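Local coordinates for protein phosphoribosylamine--glycine ligase (Thermotoga maritima, PDB 1VKZ) that catalyses the ATP-dependent ligation of glycine to 5-phospho-beta-D-ribosylamine, giving N(1)-(5-phospho-beta-D-ribosyl)glycinamide, ADP and phosphate in de novo purine biosynthesis, at residues A[120-125]-A[190-195]; A[348-351]-A[355-358]; A[395-400]-A[404-409]. All coordinates share one frame; numbering follows the deposited sequence.

Contact 1: A[120-125]-A[190-195]; sequences RTARFE and EFLAGN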
loop_
_atom_site.group_PDB
_atom_site.type_symbol
_atom_site.label_atom_id
_atom_site.label_comp_id
_atom_site.label_asym_id
_atom_site.label_seq_id
_atom_site.Cartn_x
_atom_site.Cartn_y
_atom_site.Cartn_z
ATOM N N ARG A 120 12.498 14.283 8.620
ATOM C CA ARG A 120 12.030 15.468 7.950
ATOM C C ARG A 120 10.579 15.288 7.574
ATOM O O ARG A 120 10.219 14.372 6.854
ATOM C CB ARG A 120 12.887 15.780 6.726
ATOM C CG ARG A 120 12.516 17.084 6.030
ATOM C CD ARG A 120 13.328 17.374 4.754
ATOM N NE ARG A 120 14.777 17.252 4.959
ATOM C CZ ARG A 120 15.499 16.141 4.788
ATOM N NH1 ARG A 120 14.933 15.011 4.407
ATOM N NH2 ARG A 120 16.809 16.165 5.001
ATOM N N THR A 121 9.740 16.160 8.112
ATOM C CA THR A 121 8.324 16.085 7.872
ATOM C C THR A 121 7.754 17.489 7.946
ATOM O O THR A 121 8.414 18.393 8.399
ATOM C CB THR A 121 7.680 15.103 8.910
ATOM O OG1 THR A 121 6.320 14.862 8.582
ATOM C CG2 THR A 121 7.627 15.688 10.320
ATOM N N ALA A 122 6.536 17.649 7.469
ATOM C CA ALA A 122 5.877 18.931 7.484
ATOM C C ALA A 122 5.612 19.362 8.889
ATOM O O ALA A 122 5.380 18.539 9.765
ATOM C CB ALA A 122 4.558 18.864 6.725
ATOM N N ARG A 123 5.640 20.669 9.089
ATOM C CA ARG A 123 5.212 21.284 10.332
ATOM C C ARG A 123 3.734 20.950 10.538
ATOM O O ARG A 123 2.991 20.791 9.582
ATOM C CB ARG A 123 5.438 22.790 10.244
ATOM C CG ARG A 123 5.825 23.458 11.534
ATOM C CD ARG A 123 6.134 24.958 11.375
ATOM N NE ARG A 123 5.345 25.562 10.290
ATOM C CZ ARG A 123 4.031 25.848 10.339
ATOM N NH1 ARG A 123 3.305 25.596 11.426
ATOM N NH2 ARG A 123 3.436 26.385 9.277
ATOM N N PHE A 124 3.321 20.830 11.791
ATOM C CA PHE A 124 2.021 20.265 12.127
ATOM C C PHE A 124 1.577 20.689 13.513
ATOM O O PHE A 124 2.407 20.977 14.358
ATOM C CB PHE A 124 2.109 18.716 12.118
ATOM C CG PHE A 124 2.890 18.161 13.282
ATOM C CD1 PHE A 124 4.277 18.054 13.229
ATOM C CD2 PHE A 124 2.247 17.798 14.465
ATOM C CE1 PHE A 124 4.993 17.578 14.342
ATOM C CE2 PHE A 124 2.968 17.331 15.544
ATOM C CZ PHE A 124 4.341 17.251 15.484
ATOM N N GLU A 125 0.270 20.663 13.753
ATOM C CA GLU A 125 -0.272 20.727 15.113
ATOM C C GLU A 125 -1.257 19.586 15.282
ATOM O O GLU A 125 -1.679 18.977 14.302
ATOM C CB GLU A 125 -1.014 22.043 15.350
ATOM C CG GLU A 125 -0.199 23.326 15.196
ATOM C CD GLU A 125 0.738 23.606 16.365
ATOM O OE1 GLU A 125 0.899 22.744 17.261
ATOM O OE2 GLU A 125 1.316 24.715 16.383
ATOM N N GLU A 190 1.290 21.228 7.504
ATOM C CA GLU A 190 1.681 22.256 6.581
ATOM C C GLU A 190 1.728 21.608 5.207
ATOM O O GLU A 190 2.441 20.629 5.013
ATOM C CB GLU A 190 3.043 22.774 7.011
ATOM C CG GLU A 190 3.794 23.565 5.978
ATOM C CD GLU A 190 5.257 23.738 6.349
ATOM O OE1 GLU A 190 5.962 22.709 6.646
ATOM O OE2 GLU A 190 5.678 24.923 6.336
ATOM N N PHE A 191 0.961 22.148 4.257
ATOM C CA PHE A 191 0.954 21.640 2.887
ATOM C C PHE A 191 2.271 21.950 2.255
ATOM O O PHE A 191 2.799 23.036 2.453
ATOM C CB PHE A 191 -0.140 22.266 2.071
ATOM C CG PHE A 191 -0.227 21.750 0.664
ATOM C CD1 PHE A 191 -0.751 20.486 0.404
ATOM C CD2 PHE A 191 0.169 22.565 -0.424
ATOM C CE1 PHE A 191 -0.844 20.017 -0.929
ATOM C CE2 PHE A 191 0.072 22.111 -1.748
ATOM C CZ PHE A 191 -0.445 20.838 -1.996
ATOM N N LEU A 192 2.795 20.953 1.537
ATOM C CA LEU A 192 4.079 20.999 0.862
ATOM C C LEU A 192 3.888 20.948 -0.651
ATOM O O LEU A 192 3.427 19.951 -1.204
ATOM C CB LEU A 192 4.926 19.800 1.307
ATOM C CG LEU A 192 5.303 19.823 2.785
ATOM C CD1 LEU A 192 6.014 18.518 3.289
ATOM C CD2 LEU A 192 6.144 21.045 3.078
ATOM N N ALA A 193 4.224 22.037 -1.333
ATOM C CA ALA A 193 4.381 21.968 -2.755
ATOM C C ALA A 193 5.380 20.858 -3.056
ATOM O O ALA A 193 6.364 20.669 -2.317
ATOM C CB ALA A 193 4.879 23.260 -3.274
ATOM N N GLY A 194 5.104 20.092 -4.110
ATOM C CA GLY A 194 6.079 19.135 -4.620
ATOM C C GLY A 194 5.514 18.011 -5.448
ATOM O O GLY A 194 4.318 17.968 -5.734
ATOM N N ASN A 195 6.398 17.084 -5.800
ATOM C CA ASN A 195 6.024 15.838 -6.446
ATOM C C ASN A 195 6.009 14.719 -5.417
ATOM O O ASN A 195 6.981 14.499 -4.717
ATOM C CB ASN A 195 7.020 15.516 -7.542
ATOM C CG ASN A 195 7.343 16.728 -8.400
ATOM O OD1 ASN A 195 6.482 17.575 -8.649
ATOM N ND2 ASN A 195 8.593 16.827 -8.834
#
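Glu190 and Arg123 grip each other where the antiparallel pair of strands 124-127 and 186-190, part of the ATP-grasp fold, comes apart. The backbone N of Glu190 donates to Arg123 O at 2.7 Å, nearly straight in line with the carbonyl. From there the Glu190 side chain doubles the link. Its CB lies 3.2 Å from Arg123 O and also sits over one face of the Arg123 guanidinium. CG stands anti to the backbone N (chi1 163°), and the extended chain beyond it crosses the Arg123 side chain at about a right angle, with carboxylate and guanidinium planes 68° apart. CD comes within 4.0 Å of Arg123 CB. At the tip the two oxygens divide their work: OE1 accepts the backbone N-H of Arg123, which arrives from above the carboxylate plane, while OE2 makes a long salt bridge of 4.0 Å to Arg123 NH2. With an alanine here, the Arg123 N-H would probably lose this acceptor and the guanidinium, bent round at chi3, would be freer to swing.

Residues 190-195 fall within the predicted ATP-binding region and make the connection between strands 186-190 and 195-204. On the buried side of the contact Leu192, which also packs on Tyr282, turns toward 120-125, and its CD1 rests 3.7 Å from Ala122 CB. That same methyl of Ala122 lies 3.2 Å from Glu190 O.

Contact 2: A[348-351]-A[355-358]; sequences ITLP and LIFF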
loop_
_atom_site.group_PDB
_atom_site.type_symbol
_atom_site.label_atom_id
_atom_site.label_comp_id
_atom_site.label_asym_id
_atom_site.label_seq_id
_atom_site.Cartn_x
_atom_site.Cartn_y
_atom_site.Cartn_z
ATOM N N ILE A 348 -17.056 -12.617 -15.307
ATOM C CA ILE A 348 -15.756 -12.259 -15.863
ATOM C C ILE A 348 -15.264 -13.264 -16.888
ATOM O O ILE A 348 -15.059 -14.430 -16.582
ATOM C CB ILE A 348 -14.705 -12.151 -14.735
ATOM C CG1 ILE A 348 -15.127 -11.112 -13.693
ATOM C CG2 ILE A 348 -13.336 -11.829 -15.303
ATOM C CD1 ILE A 348 -14.589 -11.418 -12.315
ATOM N N THR A 349 -15.057 -12.797 -18.109
ATOM C CA THR A 349 -14.419 -13.599 -19.145
ATOM C C THR A 349 -12.939 -13.250 -19.190
ATOM O O THR A 349 -12.555 -12.082 -19.194
ATOM C CB THR A 349 -15.102 -13.405 -20.498
ATOM O OG1 THR A 349 -16.230 -14.287 -20.586
ATOM C CG2 THR A 349 -14.206 -13.873 -21.629
ATOM N N LEU A 350 -12.122 -14.294 -19.184
ATOM C CA LEU A 350 -10.666 -14.177 -19.121
ATOM C C LEU A 350 -10.061 -14.814 -20.353
ATOM O O LEU A 350 -10.606 -15.783 -20.877
ATOM C CB LEU A 350 -10.103 -14.923 -17.914
ATOM C CG LEU A 350 -10.225 -14.353 -16.506
ATOM C CD1 LEU A 350 -9.501 -15.322 -15.594
ATOM C CD2 LEU A 350 -9.662 -12.925 -16.354
ATOM N N PRO A 351 -8.945 -14.279 -20.828
ATOM C CA PRO A 351 -8.190 -14.920 -21.911
ATOM C C PRO A 351 -7.486 -16.240 -21.554
ATOM O O PRO A 351 -7.413 -16.626 -20.381
ATOM C CB PRO A 351 -7.144 -13.857 -22.270
ATOM C CG PRO A 351 -7.036 -13.005 -21.074
ATOM C CD PRO A 351 -8.373 -12.978 -20.453
ATOM N N LEU A 355 -0.451 -12.352 -17.622
ATOM C CA LEU A 355 -0.237 -12.223 -16.217
ATOM C C LEU A 355 -1.324 -11.356 -15.622
ATOM O O LEU A 355 -1.342 -10.161 -15.806
ATOM C CB LEU A 355 1.125 -11.618 -15.944
ATOM C CG LEU A 355 1.510 -11.668 -14.473
ATOM C CD1 LEU A 355 1.463 -13.103 -13.977
ATOM C CD2 LEU A 355 2.905 -11.049 -14.298
ATOM N N ILE A 356 -2.215 -11.978 -14.869
ATOM C CA ILE A 356 -3.257 -11.273 -14.144
ATOM C C ILE A 356 -3.090 -11.566 -12.669
ATOM O O ILE A 356 -2.727 -12.671 -12.291
ATOM C CB ILE A 356 -4.662 -11.733 -14.614
ATOM C CG1 ILE A 356 -4.808 -11.539 -16.107
ATOM C CG2 ILE A 356 -5.792 -10.932 -13.903
ATOM C CD1 ILE A 356 -6.063 -12.085 -16.630
ATOM N N PHE A 357 -3.304 -10.552 -11.837
ATOM C CA PHE A 357 -3.425 -10.741 -10.413
ATOM C C PHE A 357 -4.861 -10.433 -10.082
ATOM O O PHE A 357 -5.397 -9.452 -10.539
ATOM C CB PHE A 357 -2.487 -9.831 -9.658
ATOM C CG PHE A 357 -1.047 -10.109 -9.921
ATOM C CD1 PHE A 357 -0.518 -11.383 -9.699
ATOM C CD2 PHE A 357 -0.209 -9.117 -10.356
ATOM C CE1 PHE A 357 0.825 -11.648 -9.929
ATOM C CE2 PHE A 357 1.126 -9.381 -10.598
ATOM C CZ PHE A 357 1.643 -10.633 -10.379
ATOM N N PHE A 358 -5.469 -11.299 -9.289
ATOM C CA PHE A 358 -6.862 -11.238 -8.952
ATOM C C PHE A 358 -7.031 -10.641 -7.585
ATOM O O PHE A 358 -6.231 -10.880 -6.669
ATOM C CB PHE A 358 -7.441 -12.640 -8.949
ATOM C CG PHE A 358 -7.414 -13.304 -10.300
ATOM C CD1 PHE A 358 -6.307 -14.015 -10.713
ATOM C CD2 PHE A 358 -8.509 -13.239 -11.138
ATOM C CE1 PHE A 358 -6.269 -14.603 -11.933
ATOM C CE2 PHE A 358 -8.473 -13.847 -12.370
ATOM C CZ PHE A 358 -7.346 -14.525 -12.767
#
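Leu350 reaches from the loop 348-351 to meet Ile356 and Phe358 on strand 356-364, an inner strand of the antiparallel sheet of the C domain. Walking along the loop, Ile348 comes first; it points toward the strand but packs on Val375 and Phe401 instead. Leu350 then carries the whole contact. CG anti to the carbonyl carbon (chi1 -76°) aims the fork at the strand, and its two methyls go to different partners. CD2 meets Ile356 CD1 at 3.7 Å, the two side chains crossing at a slant.

The other branch, CD1, comes to the rim of the Phe358 ring, in its plane, 3.6 Å from CZ and 3.7 Å from CE2, so the methyl abuts the ring edge rather than a face. One face of that ring is taken by Ile356 CG2, 4.0 Å above the plane and over the centre. The aromatic group is thus touched on a face from within its own strand and at the edge from the loop. Leu376 and Arg52 add to its surroundings. Pro351 ends the loop segment and leans on Leu395 and Val399.

No hydrogen bond joins the two segments, and the nearest CA atoms, those of Leu350 and Ile356, stand 9.4 Å apart: between 348-351 and 355-358 the attraction comes from dispersion and the burial of apolar surface.

Contact 3: A[395-400]-A[404-409]; sequences LAEKVH and KTYRRD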
loop_
_atom_site.group_PDB
_atom_site.type_symbol
_atom_site.label_atom_id
_atom_site.label_comp_id
_atom_site.label_asym_id
_atom_site.label_seq_id
_atom_site.Cartn_x
_atom_site.Cartn_y
_atom_site.Cartn_z
ATOM N N LEU A 395 -3.910 -6.916 -22.866
ATOM C CA LEU A 395 -4.552 -7.869 -21.959
ATOM C C LEU A 395 -5.860 -7.306 -21.402
ATOM O O LEU A 395 -6.864 -7.998 -21.364
ATOM C CB LEU A 395 -3.615 -8.282 -20.817
ATOM C CG LEU A 395 -4.121 -9.355 -19.856
ATOM C CD1 LEU A 395 -4.702 -10.506 -20.593
ATOM C CD2 LEU A 395 -3.001 -9.827 -18.932
ATOM N N ALA A 396 -5.876 -6.054 -20.992
ATOM C CA ALA A 396 -7.093 -5.511 -20.410
ATOM C C ALA A 396 -8.287 -5.545 -21.417
ATOM O O ALA A 396 -9.452 -5.768 -21.012
ATOM C CB ALA A 396 -6.843 -4.101 -19.870
ATOM N N GLU A 397 -7.986 -5.355 -22.713
ATOM C CA GLU A 397 -8.989 -5.448 -23.781
ATOM C C GLU A 397 -9.534 -6.873 -23.935
ATOM O O GLU A 397 -10.667 -7.044 -24.368
ATOM C CB GLU A 397 -8.414 -4.983 -25.130
ATOM C CG GLU A 397 -7.866 -3.552 -25.180
ATOM C CD GLU A 397 -6.768 -3.367 -26.241
ATOM O OE1 GLU A 397 -6.879 -3.985 -27.329
ATOM O OE2 GLU A 397 -5.792 -2.608 -26.005
ATOM N N LYS A 398 -8.733 -7.889 -23.596
ATOM C CA LYS A 398 -9.171 -9.302 -23.691
ATOM C C LYS A 398 -10.037 -9.735 -22.512
ATOM O O LYS A 398 -10.682 -10.784 -22.537
ATOM C CB LYS A 398 -7.971 -10.254 -23.749
ATOM C CG LYS A 398 -7.195 -10.254 -25.055
ATOM C CD LYS A 398 -6.244 -11.470 -25.108
ATOM C CE LYS A 398 -5.327 -11.440 -26.324
ATOM N NZ LYS A 398 -4.397 -10.271 -26.264
ATOM N N VAL A 399 -10.029 -8.926 -21.468
ATOM C CA VAL A 399 -10.653 -9.291 -20.207
ATOM C C VAL A 399 -11.958 -8.523 -20.150
ATOM O O VAL A 399 -11.949 -7.307 -20.367
ATOM C CB VAL A 399 -9.739 -8.940 -19.003
ATOM C CG1 VAL A 399 -10.465 -9.190 -17.702
ATOM C CG2 VAL A 399 -8.477 -9.761 -19.022
ATOM N N HIS A 400 -13.070 -9.208 -19.870
ATOM C CA HIS A 400 -14.375 -8.537 -19.834
ATOM C C HIS A 400 -15.229 -8.882 -18.631
ATOM O O HIS A 400 -15.278 -10.024 -18.168
ATOM C CB HIS A 400 -15.142 -8.844 -21.102
ATOM C CG HIS A 400 -16.627 -8.556 -21.044
ATOM N ND1 HIS A 400 -17.147 -7.274 -21.040
ATOM C CD2 HIS A 400 -17.699 -9.391 -21.086
ATOM C CE1 HIS A 400 -18.468 -7.334 -21.039
ATOM N NE2 HIS A 400 -18.826 -8.606 -21.068
ATOM N N LYS A 404 -16.971 -2.693 -16.791
ATOM C CA LYS A 404 -15.521 -2.825 -16.615
ATOM C C LYS A 404 -14.863 -1.456 -16.706
ATOM O O LYS A 404 -14.940 -0.803 -17.742
ATOM C CB LYS A 404 -14.957 -3.784 -17.673
ATOM C CG LYS A 404 -13.495 -3.560 -18.072
ATOM C CD LYS A 404 -13.032 -4.646 -19.059
ATOM C CE LYS A 404 -11.977 -4.110 -20.051
ATOM N NZ LYS A 404 -11.938 -4.855 -21.334
ATOM N N THR A 405 -14.207 -1.043 -15.623
ATOM C CA THR A 405 -13.747 0.332 -15.447
ATOM C C THR A 405 -12.217 0.471 -15.361
ATOM O O THR A 405 -11.568 -0.082 -14.451
ATOM C CB THR A 405 -14.371 0.886 -14.160
ATOM O OG1 THR A 405 -15.799 0.901 -14.285
ATOM C CG2 THR A 405 -13.990 2.338 -13.936
ATOM N N TYR A 406 -11.646 1.234 -16.282
ATOM C CA TYR A 406 -10.227 1.425 -16.277
ATOM C C TYR A 406 -9.736 2.716 -16.889
ATOM O O TYR A 406 -10.465 3.396 -17.583
ATOM C CB TYR A 406 -9.520 0.237 -16.918
ATOM C CG TYR A 406 -9.602 0.077 -18.416
ATOM C CD1 TYR A 406 -10.613 -0.665 -18.987
ATOM C CD2 TYR A 406 -8.597 0.559 -19.253
ATOM C CE1 TYR A 406 -10.655 -0.877 -20.364
ATOM C CE2 TYR A 406 -8.629 0.348 -20.642
ATOM C CZ TYR A 406 -9.656 -0.377 -21.179
ATOM O OH TYR A 406 -9.740 -0.617 -22.531
ATOM N N ARG A 407 -8.469 3.027 -16.590
ATOM C CA ARG A 407 -7.776 4.199 -17.095
ATOM C C ARG A 407 -6.893 3.813 -18.252
ATOM O O ARG A 407 -6.044 2.928 -18.119
ATOM C CB ARG A 407 -6.861 4.786 -16.033
ATOM C CG ARG A 407 -7.565 5.398 -14.876
ATOM C CD ARG A 407 -6.616 6.022 -13.866
ATOM N NE ARG A 407 -5.932 7.197 -14.400
ATOM C CZ ARG A 407 -5.309 8.119 -13.683
ATOM N NH1 ARG A 407 -5.270 8.058 -12.358
ATOM N NH2 ARG A 407 -4.710 9.119 -14.305
ATOM N N ARG A 408 -7.070 4.501 -19.371
ATOM C CA ARG A 408 -6.238 4.298 -20.567
ATOM C C ARG A 408 -5.018 5.204 -20.506
ATOM O O ARG A 408 -4.175 5.195 -21.397
ATOM C CB ARG A 408 -7.048 4.619 -21.814
ATOM C CG ARG A 408 -8.298 3.782 -21.940
ATOM C CD ARG A 408 -9.504 4.554 -22.382
ATOM N NE ARG A 408 -10.395 3.712 -23.168
ATOM C CZ ARG A 408 -11.175 2.754 -22.667
ATOM N NH1 ARG A 408 -11.194 2.480 -21.356
ATOM N NH2 ARG A 408 -11.951 2.059 -23.496
ATOM N N ASP A 409 -4.987 5.968 -19.422
ATOM C CA ASP A 409 -3.937 6.873 -18.992
ATOM C C ASP A 409 -2.579 6.260 -18.657
ATOM O O ASP A 409 -1.573 6.953 -18.691
ATOM C CB ASP A 409 -4.440 7.495 -17.671
ATOM C CG ASP A 409 -3.951 8.873 -17.464
ATOM O OD1 ASP A 409 -3.182 9.110 -16.506
ATOM O OD2 ASP A 409 -4.290 9.793 -18.224
#
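Lys404 has its CG anti to the backbone N (chi1 153°), which starts the chain toward the end of helix 385-398, and a bend at chi3 lets NZ settle between two carbonyl oxygens of the segment 395-400. NZ donates to Val399 O at 2.6 Å, nearly head-on to the carbonyl, and to Ala396 O at 2.7 Å. The second bond is less direct, with a C=O...N angle of 140° and the donor tilted 27° from the carbonyl plane. Ala396 O also receives the backbone N-H of Val399 at 3.2 Å, and the two donors come from opposite faces of its plane. The methylenes share the approach: CE lies 3.2 Å from both carbonyl oxygens, and CD passes beside Val399 O and comes within 4.2 Å of His400 CA.

The lysine thus bridges two carbonyl oxygens at the C-terminal end of helix 385-398. Ala396 O belongs to the last turn and Val399 O to the residue just past it; a positive charge there is likely to be favoured by the helix dipole. In the C domain this helix lies against strands 327-334 and 374-382 of the antiparallel sheet. Ala396 and Val399 both pack on Leu333, and Val399 also on Leu376 and Cys378.

Tyr406 lies farther along 404-409 and points toward the helix. It too rests on Leu333, as well as on Val331. One face of its ring is approached by Arg408 NH1, which stands 3.2 Å above the plane and is displaced toward the rim. The hydroxyl comes only loosely near the helix, with Tyr406 OH 4.4 Å from Glu397 CG.

From the N terminus, contact 1 comes first, bringing 190-195 back against 120-125 after 64 intervening residues and so closing a long excursion within the ATP-grasp region; it joins the start of strand 124-127 to the end of strand 186-190. Contacts 2 and 3 lie in the C domain, and each spans only three intervening residues. All three follow in series, without nesting or crossing. Contact 1 stands apart, its centre about 40 Å from that of contact 2 and 36 Å from that of contact 3. The latter two adjoin, their centres about 11 Å apart: Thr349 N probably hydrogen-bonds to His400 O. Contact 3 joins the end of helix 385-398 to the C-terminal segment after it.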